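Local coordinates for protein putative sarcosine dimethylglycine methyltransferase (Galdieria sulphuraria, PDB 2O57) that probably transfers methyl groups from S-adenosylmethionine to sarcosine and dimethylglycine, at residues D57-A62 against Y242-A247; E68-E73 against F153-D158; A75-L80 against R180-I185; F99-F104 against A131-V136. One frame throughout, in Å; residues are numbered along the deposited sequence.

Interaction 1. Residues D57-A62 against Y242-A247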
loop_
_atom_site.group_PDB
_atom_site.type_symbol
_atom_site.label_atom_id
_atom_site.label_comp_id
_atom_site.label_asym_id
_atom_site.label_seq_id
_atom_site.Cartn_x
_atom_site.Cartn_y
_atom_site.Cartn_z
ATOM N N ASP A 57 20.429 -5.307 -4.334
ATOM C CA ASP A 57 19.210 -6.056 -4.630
ATOM C C ASP A 57 19.116 -6.305 -6.138
ATOM O O ASP A 57 19.789 -5.659 -6.920
ATOM C CB ASP A 57 17.991 -5.281 -4.104
ATOM C CG ASP A 57 16.761 -6.167 -3.895
ATOM O OD1 ASP A 57 16.881 -7.396 -3.874
ATOM O OD2 ASP A 57 15.663 -5.617 -3.728
ATOM N N GLU A 58 18.358 -7.298 -6.551
ATOM C CA GLU A 58 18.216 -7.534 -7.983
ATOM C C GLU A 58 16.807 -7.157 -8.445
ATOM O O GLU A 58 15.823 -7.350 -7.721
ATOM C CB GLU A 58 18.510 -9.008 -8.325
ATOM C CG GLU A 58 19.861 -9.567 -7.835
ATOM C CD GLU A 58 21.045 -9.136 -8.668
ATOM O OE1 GLU A 58 20.871 -8.285 -9.592
ATOM O OE2 GLU A 58 22.167 -9.666 -8.393
ATOM N N ILE A 59 16.721 -6.639 -9.669
ATOM C CA ILE A 59 15.457 -6.219 -10.252
ATOM C C ILE A 59 14.476 -7.419 -10.345
ATOM O O ILE A 59 13.316 -7.294 -10.015
ATOM C CB ILE A 59 15.719 -5.570 -11.631
ATOM C CG1 ILE A 59 16.496 -4.255 -11.438
ATOM C CG2 ILE A 59 14.410 -5.427 -12.452
ATOM C CD1 ILE A 59 16.852 -3.528 -12.730
ATOM N N ARG A 60 14.959 -8.573 -10.800
ATOM C CA ARG A 60 14.146 -9.795 -10.848
ATOM C C ARG A 60 13.475 -10.074 -9.489
ATOM O O ARG A 60 12.265 -10.284 -9.406
ATOM C CB ARG A 60 15.033 -11.012 -11.235
ATOM C CG ARG A 60 14.380 -12.382 -11.068
ATOM C CD ARG A 60 13.240 -12.603 -12.050
ATOM N NE ARG A 60 13.724 -12.866 -13.402
ATOM C CZ ARG A 60 13.078 -12.550 -14.524
ATOM N NH1 ARG A 60 11.892 -11.924 -14.473
ATOM N NH2 ARG A 60 13.627 -12.865 -15.706
ATOM N N GLU A 61 14.284 -10.099 -8.437
ATOM C CA GLU A 61 13.789 -10.376 -7.078
ATOM C C GLU A 61 12.737 -9.337 -6.670
ATOM O O GLU A 61 11.677 -9.697 -6.190
ATOM C CB GLU A 61 14.952 -10.360 -6.070
ATOM C CG GLU A 61 15.702 -11.662 -5.932
ATOM C CD GLU A 61 14.833 -12.764 -5.275
ATOM O OE1 GLU A 61 14.948 -12.995 -4.034
ATOM O OE2 GLU A 61 14.015 -13.369 -6.003
ATOM N N ALA A 62 13.047 -8.040 -6.841
ATOM C CA ALA A 62 12.092 -6.967 -6.509
ATOM C C ALA A 62 10.773 -7.045 -7.313
ATOM O O ALA A 62 9.698 -6.823 -6.770
ATOM C CB ALA A 62 12.728 -5.614 -6.725
ATOM N N TYR A 242 13.508 2.639 -11.237
ATOM C CA TYR A 242 14.052 3.298 -12.408
ATOM C C TYR A 242 15.553 3.581 -12.319
ATOM O O TYR A 242 16.239 3.456 -13.337
ATOM C CB TYR A 242 13.215 4.510 -12.782
ATOM C CG TYR A 242 11.885 4.064 -13.337
ATOM C CD1 TYR A 242 11.832 3.150 -14.410
ATOM C CD2 TYR A 242 10.696 4.495 -12.786
ATOM C CE1 TYR A 242 10.612 2.707 -14.923
ATOM C CE2 TYR A 242 9.452 4.049 -13.308
ATOM C CZ TYR A 242 9.426 3.180 -14.353
ATOM O OH TYR A 242 8.220 2.770 -14.857
ATOM N N SER A 243 16.059 3.836 -11.098
ATOM C CA SER A 243 17.517 3.916 -10.868
ATOM C C SER A 243 18.219 2.573 -11.190
ATOM O O SER A 243 19.273 2.543 -11.869
ATOM C CB SER A 243 17.813 4.321 -9.396
ATOM O OG SER A 243 17.295 5.615 -9.143
ATOM N N LYS A 244 17.651 1.457 -10.709
ATOM C CA LYS A 244 18.229 0.139 -11.011
ATOM C C LYS A 244 18.136 -0.212 -12.509
ATOM O O LYS A 244 19.082 -0.773 -13.091
ATOM C CB LYS A 244 17.518 -0.952 -10.205
ATOM C CG LYS A 244 17.645 -0.789 -8.662
ATOM C CD LYS A 244 18.988 -1.191 -8.169
ATOM C CE LYS A 244 19.170 -2.683 -8.293
ATOM N NZ LYS A 244 20.487 -3.115 -7.800
ATOM N N VAL A 245 17.011 0.103 -13.135
ATOM C CA VAL A 245 16.898 -0.149 -14.576
ATOM C C VAL A 245 17.935 0.679 -15.359
ATOM O O VAL A 245 18.588 0.152 -16.314
ATOM C CB VAL A 245 15.472 0.112 -15.094
ATOM C CG1 VAL A 245 15.470 -0.004 -16.624
ATOM C CG2 VAL A 245 14.476 -0.910 -14.489
ATOM N N LYS A 246 18.134 1.940 -14.965
ATOM C CA LYS A 246 19.150 2.767 -15.620
ATOM C C LYS A 246 20.549 2.189 -15.464
ATOM O O LYS A 246 21.350 2.238 -16.409
ATOM C CB LYS A 246 19.109 4.215 -15.115
ATOM C CG LYS A 246 19.992 5.168 -15.943
ATOM C CD LYS A 246 19.807 6.666 -15.541
ATOM C CE LYS A 246 20.398 6.880 -14.195
ATOM N NZ LYS A 246 21.905 7.006 -14.339
ATOM N N ALA A 247 20.854 1.675 -14.267
ATOM C CA ALA A 247 22.150 1.045 -14.011
ATOM C C ALA A 247 22.332 -0.181 -14.928
ATOM O O ALA A 247 23.398 -0.387 -15.482
ATOM C CB ALA A 247 22.247 0.626 -12.511
HETATM O O HOH W 1 22.044 -5.571 -9.293
#
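Lys244 meets Ile59 with the base of its side chain and Asp57 with its tip. Its CB lies 3.7 Å from Ile59 CD1, and Ile59 CG1 is equally near, so the first carbon of the lysine rests along the outer arm of the isoleucine. Beyond CB the chain folds at two successive bonds (chi2 -76°, chi3 -69°), which carries it past the isoleucine, the two side chains running in opposite directions. CE then arrives 3.3 Å from Asp57 O, and the ammonium nitrogen NZ donates a hydrogen bond of 2.8 Å to the same Asp57 O, approaching from 27° outside the carbonyl plane. A water 3.3 Å from Lys244 NZ also accepts from it and probably donates to Glu58 OE1, while Val54 O takes a further hydrogen bond from NZ.

Ile59 CD1 meanwhile presses against the backbone of helix 235-251, 3.6 Å from Lys244 C, and touches Val245 CG2 at 3.9 Å. The contact thus joins the first turn of helix 59-76, with Glu58 at its N-cap position, to the middle of helix 235-251. The carboxylate of Asp57 is engaged apart from the lysine, in a salt bridge with Arg65. The lysine is therefore gripped mainly by carbonyl oxygens and water: it probably ties helix 235-251 to the chain leading into helix 59-76 through the carbonyls of Asp57 and Val54, while its CB adds to the apolar contact of Ile59 with Val245.

Interaction 2. Residues E68-E73 against F153-D158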
loop_
_atom_site.group_PDB
_atom_site.type_symbol
_atom_site.label_atom_id
_atom_site.label_comp_id
_atom_site.label_asym_id
_atom_site.label_seq_id
_atom_site.Cartn_x
_atom_site.Cartn_y
_atom_site.Cartn_z
ATOM N N GLU A 68 4.134 -11.109 -5.800
ATOM C CA GLU A 68 3.691 -11.766 -4.551
ATOM C C GLU A 68 2.810 -10.830 -3.737
ATOM O O GLU A 68 1.782 -11.254 -3.216
ATOM C CB GLU A 68 4.882 -12.199 -3.685
ATOM C CG GLU A 68 5.712 -13.349 -4.276
ATOM C CD GLU A 68 5.028 -14.714 -4.228
ATOM O OE1 GLU A 68 3.979 -14.868 -3.551
ATOM O OE2 GLU A 68 5.572 -15.654 -4.855
ATOM N N TRP A 69 3.231 -9.567 -3.604
ATOM C CA TRP A 69 2.454 -8.569 -2.825
ATOM C C TRP A 69 1.077 -8.348 -3.469
ATOM O O TRP A 69 0.051 -8.427 -2.793
ATOM C CB TRP A 69 3.206 -7.208 -2.696
ATOM C CG TRP A 69 2.285 -6.061 -2.312
ATOM C CD1 TRP A 69 1.608 -5.907 -1.120
ATOM C CD2 TRP A 69 1.911 -4.934 -3.134
ATOM N NE1 TRP A 69 0.840 -4.760 -1.163
ATOM C CE2 TRP A 69 1.019 -4.140 -2.373
ATOM C CE3 TRP A 69 2.257 -4.519 -4.432
ATOM C CZ2 TRP A 69 0.460 -2.966 -2.868
ATOM C CZ3 TRP A 69 1.695 -3.344 -4.939
ATOM C CH2 TRP A 69 0.803 -2.572 -4.147
ATOM N N LEU A 70 1.049 -8.061 -4.767
ATOM C CA LEU A 70 -0.223 -7.746 -5.429
ATOM C C LEU A 70 -1.167 -8.947 -5.386
ATOM O O LEU A 70 -2.346 -8.781 -5.119
ATOM C CB LEU A 70 -0.055 -7.271 -6.882
ATOM C CG LEU A 70 -1.304 -6.589 -7.508
ATOM C CD1 LEU A 70 -1.593 -5.186 -6.841
ATOM C CD2 LEU A 70 -1.026 -6.362 -9.017
ATOM N N ALA A 71 -0.623 -10.139 -5.611
ATOM C CA ALA A 71 -1.396 -11.369 -5.576
ATOM C C ALA A 71 -1.928 -11.610 -4.150
ATOM O O ALA A 71 -3.055 -12.020 -3.972
ATOM C CB ALA A 71 -0.567 -12.527 -6.054
ATOM N N SER A 72 -1.116 -11.294 -3.140
ATOM C CA SER A 72 -1.558 -11.437 -1.758
ATOM C C SER A 72 -2.721 -10.496 -1.431
ATOM O O SER A 72 -3.665 -10.901 -0.764
ATOM C CB SER A 72 -0.372 -11.243 -0.796
ATOM O OG SER A 72 -0.791 -11.376 0.554
ATOM N N GLU A 73 -2.672 -9.259 -1.935
ATOM C CA GLU A 73 -3.726 -8.271 -1.702
ATOM C C GLU A 73 -5.009 -8.809 -2.359
ATOM O O GLU A 73 -6.050 -8.870 -1.726
ATOM C CB GLU A 73 -3.338 -6.881 -2.256
ATOM C CG GLU A 73 -2.094 -6.233 -1.547
ATOM C CD GLU A 73 -2.393 -5.697 -0.172
ATOM O OE1 GLU A 73 -3.591 -5.591 0.199
ATOM O OE2 GLU A 73 -1.444 -5.368 0.553
ATOM N N PHE A 153 -12.074 -11.462 -11.706
ATOM C CA PHE A 153 -11.044 -10.481 -11.358
ATOM C C PHE A 153 -10.277 -9.994 -12.593
ATOM O O PHE A 153 -10.275 -10.641 -13.659
ATOM C CB PHE A 153 -10.063 -11.022 -10.282
ATOM C CG PHE A 153 -9.181 -12.142 -10.762
ATOM C CD1 PHE A 153 -7.913 -11.871 -11.299
ATOM C CD2 PHE A 153 -9.596 -13.483 -10.656
ATOM C CE1 PHE A 153 -7.084 -12.934 -11.747
ATOM C CE2 PHE A 153 -8.777 -14.542 -11.088
ATOM C CZ PHE A 153 -7.509 -14.254 -11.632
ATOM N N ILE A 154 -9.716 -8.800 -12.445
ATOM C CA ILE A 154 -8.827 -8.165 -13.411
ATOM C C ILE A 154 -7.496 -7.827 -12.709
ATOM O O ILE A 154 -7.464 -7.320 -11.559
ATOM C CB ILE A 154 -9.416 -6.869 -14.026
ATOM C CG1 ILE A 154 -10.658 -7.191 -14.828
ATOM C CG2 ILE A 154 -8.343 -6.110 -14.911
ATOM C CD1 ILE A 154 -11.485 -5.919 -15.319
ATOM N N TRP A 155 -6.408 -8.072 -13.432
ATOM C CA TRP A 155 -5.054 -7.798 -12.972
ATOM C C TRP A 155 -4.449 -6.933 -14.049
ATOM O O TRP A 155 -4.549 -7.276 -15.258
ATOM C CB TRP A 155 -4.310 -9.128 -12.913
ATOM C CG TRP A 155 -2.790 -9.124 -12.660
ATOM C CD1 TRP A 155 -1.788 -8.904 -13.581
ATOM C CD2 TRP A 155 -2.134 -9.429 -11.423
ATOM N NE1 TRP A 155 -0.544 -9.065 -12.991
ATOM C CE2 TRP A 155 -0.726 -9.382 -11.666
ATOM C CE3 TRP A 155 -2.595 -9.756 -10.135
ATOM C CZ2 TRP A 155 0.226 -9.641 -10.661
ATOM C CZ3 TRP A 155 -1.649 -10.011 -9.118
ATOM C CH2 TRP A 155 -0.248 -9.976 -9.404
ATOM N N SER A 156 -3.835 -5.813 -13.657
ATOM C CA SER A 156 -3.149 -4.979 -14.661
ATOM C C SER A 156 -1.944 -4.289 -14.027
ATOM O O SER A 156 -2.098 -3.438 -13.155
ATOM C CB SER A 156 -4.135 -3.948 -15.229
ATOM O OG SER A 156 -3.531 -3.202 -16.272
ATOM N N GLN A 157 -0.753 -4.608 -14.492
ATOM C CA GLN A 157 0.468 -4.039 -13.919
ATOM C C GLN A 157 1.139 -3.084 -14.896
ATOM O O GLN A 157 1.633 -3.509 -15.966
ATOM C CB GLN A 157 1.436 -5.151 -13.557
ATOM C CG GLN A 157 1.021 -5.937 -12.328
ATOM C CD GLN A 157 1.997 -7.089 -12.075
ATOM O OE1 GLN A 157 2.183 -7.963 -12.919
ATOM N NE2 GLN A 157 2.614 -7.082 -10.929
ATOM N N ASP A 158 1.088 -1.801 -14.539
ATOM C CA ASP A 158 1.808 -0.705 -15.229
ATOM C C ASP A 158 1.377 -0.523 -16.683
ATOM O O ASP A 158 2.132 -0.021 -17.496
ATOM C CB ASP A 158 3.333 -0.926 -15.140
ATOM C CG ASP A 158 3.824 -1.038 -13.681
ATOM O OD1 ASP A 158 3.049 -0.687 -12.751
ATOM O OD2 ASP A 158 4.985 -1.451 -13.492
#
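The indole of Trp155 carries Leu70 on one face and the backbone of Ala71 at its edge. Leu70 CD2 stands 3.6 Å from the centroid of the six-membered ring and close to the ring normal, a CH-pi contact made squarely over the face. With CG turned away from the backbone N (chi1 -165°) and chi2 at 69°, CD2 of Leu70 comes over the ring, while Leu70 CB stays 3.7 Å from Trp155 CH2. At the rim, Trp155 CZ3 approaches Ala71 N at 3.7 Å, and the methyl of Ala71 lies slightly farther from the same carbon.

Residues 68-73 of helix 59-76 run nearly antiparallel to strand residues 153-157 (158°), the axes of these short segments 10.9 Å apart, as a helix laid on the sheet of the Rossmann-like methyltransferase fold. Were Trp155 an alanine, Leu70 CD2 would probably lose its aromatic floor and a gap would open between helix and strand.

Gln157 CG touches Leu70 CD2 at 3.9 Å, so the leucine is met by two residues of one strand. The amide of Gln157 accepts a weak hydrogen bond from Trp155 NE1 (2.9 Å to Gln157 OE1), and its NE2 is bonded to Asp67. Leu74 and Ala96 also pack against Trp155.

Interaction 3. Residues A75-L80 against R180-I185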
loop_
_atom_site.group_PDB
_atom_site.type_symbol
_atom_site.label_atom_id
_atom_site.label_comp_id
_atom_site.label_asym_id
_atom_site.label_seq_id
_atom_site.Cartn_x
_atom_site.Cartn_y
_atom_site.Cartn_z
ATOM N N ALA A 75 -5.727 -11.943 -3.143
ATOM C CA ALA A 75 -6.175 -13.181 -2.473
ATOM C C ALA A 75 -7.027 -12.904 -1.220
ATOM O O ALA A 75 -8.002 -13.638 -0.924
ATOM C CB ALA A 75 -4.978 -14.077 -2.128
HETATM N N MSE A 76 -6.660 -11.837 -0.489
HETATM C CA MSE A 76 -7.405 -11.434 0.724
HETATM C C MSE A 76 -8.859 -11.070 0.391
HETATM O O MSE A 76 -9.718 -11.131 1.267
HETATM C CB MSE A 76 -6.705 -10.259 1.458
HETATM C CG MSE A 76 -5.320 -10.607 2.029
HETATM SE SE MSE A 76 -5.473 -11.815 3.507
HETATM C CE MSE A 76 -5.696 -10.515 4.933
ATOM N N THR A 77 -9.154 -10.713 -0.864
ATOM C CA THR A 77 -10.555 -10.392 -1.242
ATOM C C THR A 77 -11.413 -11.630 -1.549
ATOM O O THR A 77 -12.615 -11.488 -1.796
ATOM C CB THR A 77 -10.648 -9.391 -2.458
ATOM O OG1 THR A 77 -10.328 -10.074 -3.683
ATOM C CG2 THR A 77 -9.732 -8.143 -2.239
ATOM N N GLY A 78 -10.812 -12.826 -1.538
ATOM C CA GLY A 78 -11.548 -14.057 -1.834
ATOM C C GLY A 78 -11.693 -14.471 -3.290
ATOM O O GLY A 78 -12.175 -15.567 -3.551
ATOM N N VAL A 79 -11.229 -13.648 -4.234
ATOM C CA VAL A 79 -11.507 -13.905 -5.666
ATOM C C VAL A 79 -10.606 -14.955 -6.304
ATOM O O VAL A 79 -10.955 -15.493 -7.379
ATOM C CB VAL A 79 -11.477 -12.634 -6.569
ATOM C CG1 VAL A 79 -12.642 -11.657 -6.211
ATOM C CG2 VAL A 79 -10.096 -11.939 -6.543
ATOM N N LEU A 80 -9.493 -15.297 -5.662
ATOM C CA LEU A 80 -8.504 -16.185 -6.304
ATOM C C LEU A 80 -8.733 -17.690 -5.996
ATOM O O LEU A 80 -7.836 -18.441 -5.602
ATOM C CB LEU A 80 -7.053 -15.695 -6.068
ATOM C CG LEU A 80 -6.674 -14.262 -6.542
ATOM C CD1 LEU A 80 -5.196 -13.913 -6.190
ATOM C CD2 LEU A 80 -6.887 -14.142 -8.022
ATOM N N ARG A 180 -19.403 -7.851 -7.929
ATOM C CA ARG A 180 -18.504 -8.165 -6.806
ATOM C C ARG A 180 -17.145 -8.713 -7.248
ATOM O O ARG A 180 -16.346 -9.080 -6.418
ATOM C CB ARG A 180 -19.162 -9.044 -5.742
ATOM C CG ARG A 180 -20.481 -8.459 -5.177
ATOM C CD ARG A 180 -20.902 -9.138 -3.844
ATOM N NE ARG A 180 -19.886 -8.950 -2.785
ATOM C CZ ARG A 180 -19.647 -7.806 -2.128
ATOM N NH1 ARG A 180 -20.305 -6.675 -2.410
ATOM N NH2 ARG A 180 -18.709 -7.778 -1.189
ATOM N N GLY A 181 -16.897 -8.731 -8.557
ATOM C CA GLY A 181 -15.545 -8.941 -9.081
ATOM C C GLY A 181 -14.556 -7.898 -8.603
ATOM O O GLY A 181 -14.939 -6.777 -8.264
ATOM N N VAL A 182 -13.270 -8.255 -8.571
ATOM C CA VAL A 182 -12.281 -7.385 -7.956
ATOM C C VAL A 182 -11.201 -7.056 -8.992
ATOM O O VAL A 182 -10.773 -7.940 -9.745
ATOM C CB VAL A 182 -11.670 -8.029 -6.659
ATOM C CG1 VAL A 182 -10.493 -7.188 -6.090
ATOM C CG2 VAL A 182 -12.742 -8.128 -5.559
HETATM N N MSE A 183 -10.770 -5.797 -9.037
HETATM C CA MSE A 183 -9.670 -5.449 -9.927
HETATM C C MSE A 183 -8.467 -4.978 -9.137
HETATM O O MSE A 183 -8.591 -4.074 -8.296
HETATM C CB MSE A 183 -10.088 -4.347 -10.896
HETATM C CG MSE A 183 -8.897 -3.830 -11.720
HETATM SE SE MSE A 183 -9.355 -2.920 -13.379
HETATM C CE MSE A 183 -10.024 -1.316 -12.687
ATOM N N ALA A 184 -7.300 -5.528 -9.451
ATOM C CA ALA A 184 -6.047 -5.070 -8.846
ATOM C C ALA A 184 -5.166 -4.448 -9.933
ATOM O O ALA A 184 -4.860 -5.097 -10.944
ATOM C CB ALA A 184 -5.312 -6.231 -8.134
ATOM N N ILE A 185 -4.763 -3.189 -9.734
ATOM C CA ILE A 185 -3.911 -2.491 -10.712
ATOM C C ILE A 185 -2.711 -1.867 -10.054
ATOM O O ILE A 185 -2.726 -1.574 -8.829
ATOM C CB ILE A 185 -4.649 -1.388 -11.528
ATOM C CG1 ILE A 185 -5.052 -0.179 -10.638
ATOM C CG2 ILE A 185 -5.850 -1.981 -12.234
ATOM C CD1 ILE A 185 -5.519 1.038 -11.468
#
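Val182 points its isopropyl group at two residues that follow helix 59-76, and each meets it in a different way. Thr77 comes head-on: the side chains reach toward each other tip to tip, with Thr77 OG1 3.6 Å from Val182 CG2 and 3.8 Å from Val182 CG1. The threonine hydroxyl sits between the backbone N and the carbonyl carbon (chi1 75°), from where it hydrogen-bonds to Leu74 O; that bond uses the hydroxyl proton, and toward the valine the oxygen makes van der Waals contact. Thr77 CG2, beside the backbone N, comes within 4.0 Å of Val182 CG1.

Val79 approaches at a slant instead, its CG1 3.6 Å from Val182 CG2 and 3.8 Å from Val182 CB. Thus CG2 of Val182 is shared by Thr77 and Val79, whereas CG1 is met by Thr77.

Between these two residues the chain leaves the helix through Gly78, whose positive phi (86°) would jam a side chain against the preceding carbonyl oxygen. The turn lies against strand 181-190, a central strand of the sheet in this Rossmann-like methyltransferase fold, flanked by strands 151-157 and 284-293. A glycine in place of Val182 would probably strip Thr77 and Val79 of their common apolar partner and open a gap beneath the helix exit. Leu74 adds to this apolar cluster, packing on both Val79 and Val182, and Phe153 of the adjoining strand also touches Val79.

Interaction 4. Residues F99-F104 against A131-V136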
loop_
_atom_site.group_PDB
_atom_site.type_symbol
_atom_site.label_atom_id
_atom_site.label_comp_id
_atom_site.label_asym_id
_atom_site.label_seq_id
_atom_site.Cartn_x
_atom_site.Cartn_y
_atom_site.Cartn_z
ATOM N N PHE A 99 2.442 -17.029 -13.433
ATOM C CA PHE A 99 2.588 -16.935 -11.952
ATOM C C PHE A 99 1.249 -17.208 -11.213
ATOM O O PHE A 99 1.179 -18.039 -10.294
ATOM C CB PHE A 99 3.134 -15.554 -11.588
ATOM C CG PHE A 99 3.099 -15.230 -10.113
ATOM C CD1 PHE A 99 4.117 -15.676 -9.276
ATOM C CD2 PHE A 99 2.072 -14.456 -9.575
ATOM C CE1 PHE A 99 4.098 -15.372 -7.912
ATOM C CE2 PHE A 99 2.044 -14.126 -8.209
ATOM C CZ PHE A 99 3.056 -14.574 -7.384
ATOM N N LEU A 100 0.186 -16.524 -11.625
ATOM C CA LEU A 100 -1.114 -16.709 -10.962
ATOM C C LEU A 100 -1.728 -18.116 -11.160
ATOM O O LEU A 100 -2.338 -18.699 -10.237
ATOM C CB LEU A 100 -2.077 -15.614 -11.425
ATOM C CG LEU A 100 -1.739 -14.165 -11.034
ATOM C CD1 LEU A 100 -2.800 -13.279 -11.678
ATOM C CD2 LEU A 100 -1.761 -14.001 -9.515
ATOM N N VAL A 101 -1.593 -18.644 -12.376
ATOM C CA VAL A 101 -2.116 -19.969 -12.696
ATOM C C VAL A 101 -1.380 -21.032 -11.836
ATOM O O VAL A 101 -2.040 -21.838 -11.166
ATOM C CB VAL A 101 -2.035 -20.285 -14.223
ATOM C CG1 VAL A 101 -2.349 -21.791 -14.506
ATOM C CG2 VAL A 101 -2.966 -19.345 -15.019
ATOM N N ARG A 102 -0.045 -21.011 -11.822
ATOM C CA ARG A 102 0.720 -21.993 -11.022
ATOM C C ARG A 102 0.411 -21.847 -9.520
ATOM O O ARG A 102 0.384 -22.843 -8.795
ATOM C CB ARG A 102 2.257 -21.892 -11.231
ATOM C CG ARG A 102 2.790 -22.044 -12.681
ATOM C CD ARG A 102 4.327 -21.897 -12.691
ATOM N NE ARG A 102 4.946 -21.763 -14.021
ATOM C CZ ARG A 102 5.175 -22.807 -14.804
ATOM N NH1 ARG A 102 4.823 -24.011 -14.383
ATOM N NH2 ARG A 102 5.753 -22.668 -15.990
ATOM N N LYS A 103 0.181 -20.618 -9.056
ATOM C CA LYS A 103 0.039 -20.378 -7.613
ATOM C C LYS A 103 -1.386 -20.664 -7.094
ATOM O O LYS A 103 -1.546 -21.287 -6.051
ATOM C CB LYS A 103 0.470 -18.946 -7.236
ATOM C CG LYS A 103 0.540 -18.715 -5.726
ATOM C CD LYS A 103 1.265 -17.440 -5.409
ATOM C CE LYS A 103 1.731 -17.462 -3.973
ATOM N NZ LYS A 103 2.887 -18.395 -3.887
ATOM N N PHE A 104 -2.396 -20.240 -7.852
ATOM C CA PHE A 104 -3.816 -20.305 -7.436
ATOM C C PHE A 104 -4.690 -21.285 -8.241
ATOM O O PHE A 104 -5.807 -21.601 -7.829
ATOM C CB PHE A 104 -4.438 -18.891 -7.493
ATOM C CG PHE A 104 -3.799 -17.925 -6.549
ATOM C CD1 PHE A 104 -4.161 -17.914 -5.194
ATOM C CD2 PHE A 104 -2.800 -17.046 -6.997
ATOM C CE1 PHE A 104 -3.557 -17.025 -4.303
ATOM C CE2 PHE A 104 -2.181 -16.139 -6.114
ATOM C CZ PHE A 104 -2.546 -16.136 -4.762
ATOM N N ALA A 131 -1.563 -24.182 -21.430
ATOM C CA ALA A 131 -2.390 -23.616 -22.488
ATOM C C ALA A 131 -3.902 -23.836 -22.266
ATOM O O ALA A 131 -4.723 -23.093 -22.804
ATOM C CB ALA A 131 -1.949 -24.139 -23.830
ATOM N N ASP A 132 -4.277 -24.833 -21.461
ATOM C CA ASP A 132 -5.689 -24.984 -21.091
ATOM C C ASP A 132 -6.140 -23.934 -20.074
ATOM O O ASP A 132 -7.330 -23.756 -19.893
ATOM C CB ASP A 132 -5.965 -26.364 -20.522
ATOM C CG ASP A 132 -5.708 -27.477 -21.531
ATOM O OD1 ASP A 132 -5.858 -27.240 -22.756
ATOM O OD2 ASP A 132 -5.352 -28.582 -21.076
ATOM N N ASN A 133 -5.198 -23.270 -19.397
ATOM C CA ASN A 133 -5.559 -22.271 -18.392
ATOM C C ASN A 133 -5.348 -20.843 -18.828
ATOM O O ASN A 133 -5.923 -19.927 -18.235
ATOM C CB ASN A 133 -4.825 -22.502 -17.050
ATOM C CG ASN A 133 -5.474 -23.611 -16.191
ATOM O OD1 ASN A 133 -5.999 -23.349 -15.080
ATOM N ND2 ASN A 133 -5.432 -24.847 -16.695
ATOM N N ILE A 134 -4.526 -20.640 -19.857
ATOM C CA ILE A 134 -4.204 -19.272 -20.297
ATOM C C ILE A 134 -4.540 -19.082 -21.782
ATOM O O ILE A 134 -4.068 -19.838 -22.644
ATOM C CB ILE A 134 -2.712 -18.887 -20.028
ATOM C CG1 ILE A 134 -2.315 -19.173 -18.565
ATOM C CG2 ILE A 134 -2.459 -17.379 -20.384
ATOM C CD1 ILE A 134 -0.773 -19.129 -18.331
ATOM N N THR A 135 -5.365 -18.078 -22.068
ATOM C CA THR A 135 -5.628 -17.723 -23.449
ATOM C C THR A 135 -5.030 -16.369 -23.734
ATOM O O THR A 135 -4.935 -15.530 -22.850
ATOM C CB THR A 135 -7.128 -17.719 -23.802
ATOM O OG1 THR A 135 -7.741 -16.602 -23.155
ATOM C CG2 THR A 135 -7.788 -18.969 -23.339
ATOM N N VAL A 136 -4.613 -16.139 -24.963
ATOM C CA VAL A 136 -3.988 -14.876 -25.274
ATOM C C VAL A 136 -4.811 -14.260 -26.398
ATOM O O VAL A 136 -4.964 -14.869 -27.469
ATOM C CB VAL A 136 -2.497 -15.052 -25.759
ATOM C CG1 VAL A 136 -1.862 -13.693 -26.025
ATOM C CG2 VAL A 136 -1.647 -15.815 -24.734
#
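Val101 sets its two methyls against two successive residues, Asn133 and Ile134, one branch to each. Its chi1 of 169° turns CG1 away from the backbone N and CG2 away from the carbonyl carbon, so that the fork opens toward the start of strand 134-138. Val101 CG1 comes 3.6 Å from Asn133 CB, and Val101 CG2 stands at the same 3.6 Å from Ile134 CG1. Both pairs meet at a slant, each partner passing across a methyl of the valine.

In Ile134 the longer branch, CG1, is anti to the carbonyl carbon and beside the backbone N (chi1 -51°). The branch continues in an extended course (chi2 166°), and Ile134 CD1 remains 4.0 Å from Val101 CG2, so two consecutive carbons of the isoleucine lie alongside one methyl. Asn133 takes part with its aliphatic CB.

Helix 95-104 leans here on the edge of the sheet: strand 134-138 is its outermost strand on this side, next to 107-112. Ile108 of that neighbouring strand and Leu130 of the preceding loop also touch Val101, so the valine has further apolar neighbours. On the strand side, Ile134 packs against Cys110 and against Asn125 of helix 115-128.

No hydrogen bond links the two segments. The contact rests on methyl and methylene groups and probably depends on fit of shape and buried apolar surface: a beta-branched fork, with one methyl against a CB and the other against an isoleucine arm, where the helix meets the margin of the sheet.

Helix 59-76 is the common thread of the first three contacts: interaction 1 uses its start, interaction 2 its middle and interaction 3 its end and the turn beyond. Centres of interactions 2 and 3 lie 9 Å apart, joined by probable hydrogen bonds between the neighbouring strands 151-157 and 181-190, such as Ile154 O to Ala184 N at 2.8 Å. Interaction 4, its centre 14 Å from that of interaction 2, reaches the same sheet at strand 134-138. Along the chain, interaction 1 spans all the others, while interactions 2 and 3 interleave. Together they attach helices 59-76 and 95-104 to the sheet, and helix 235-251 to helix 59-76.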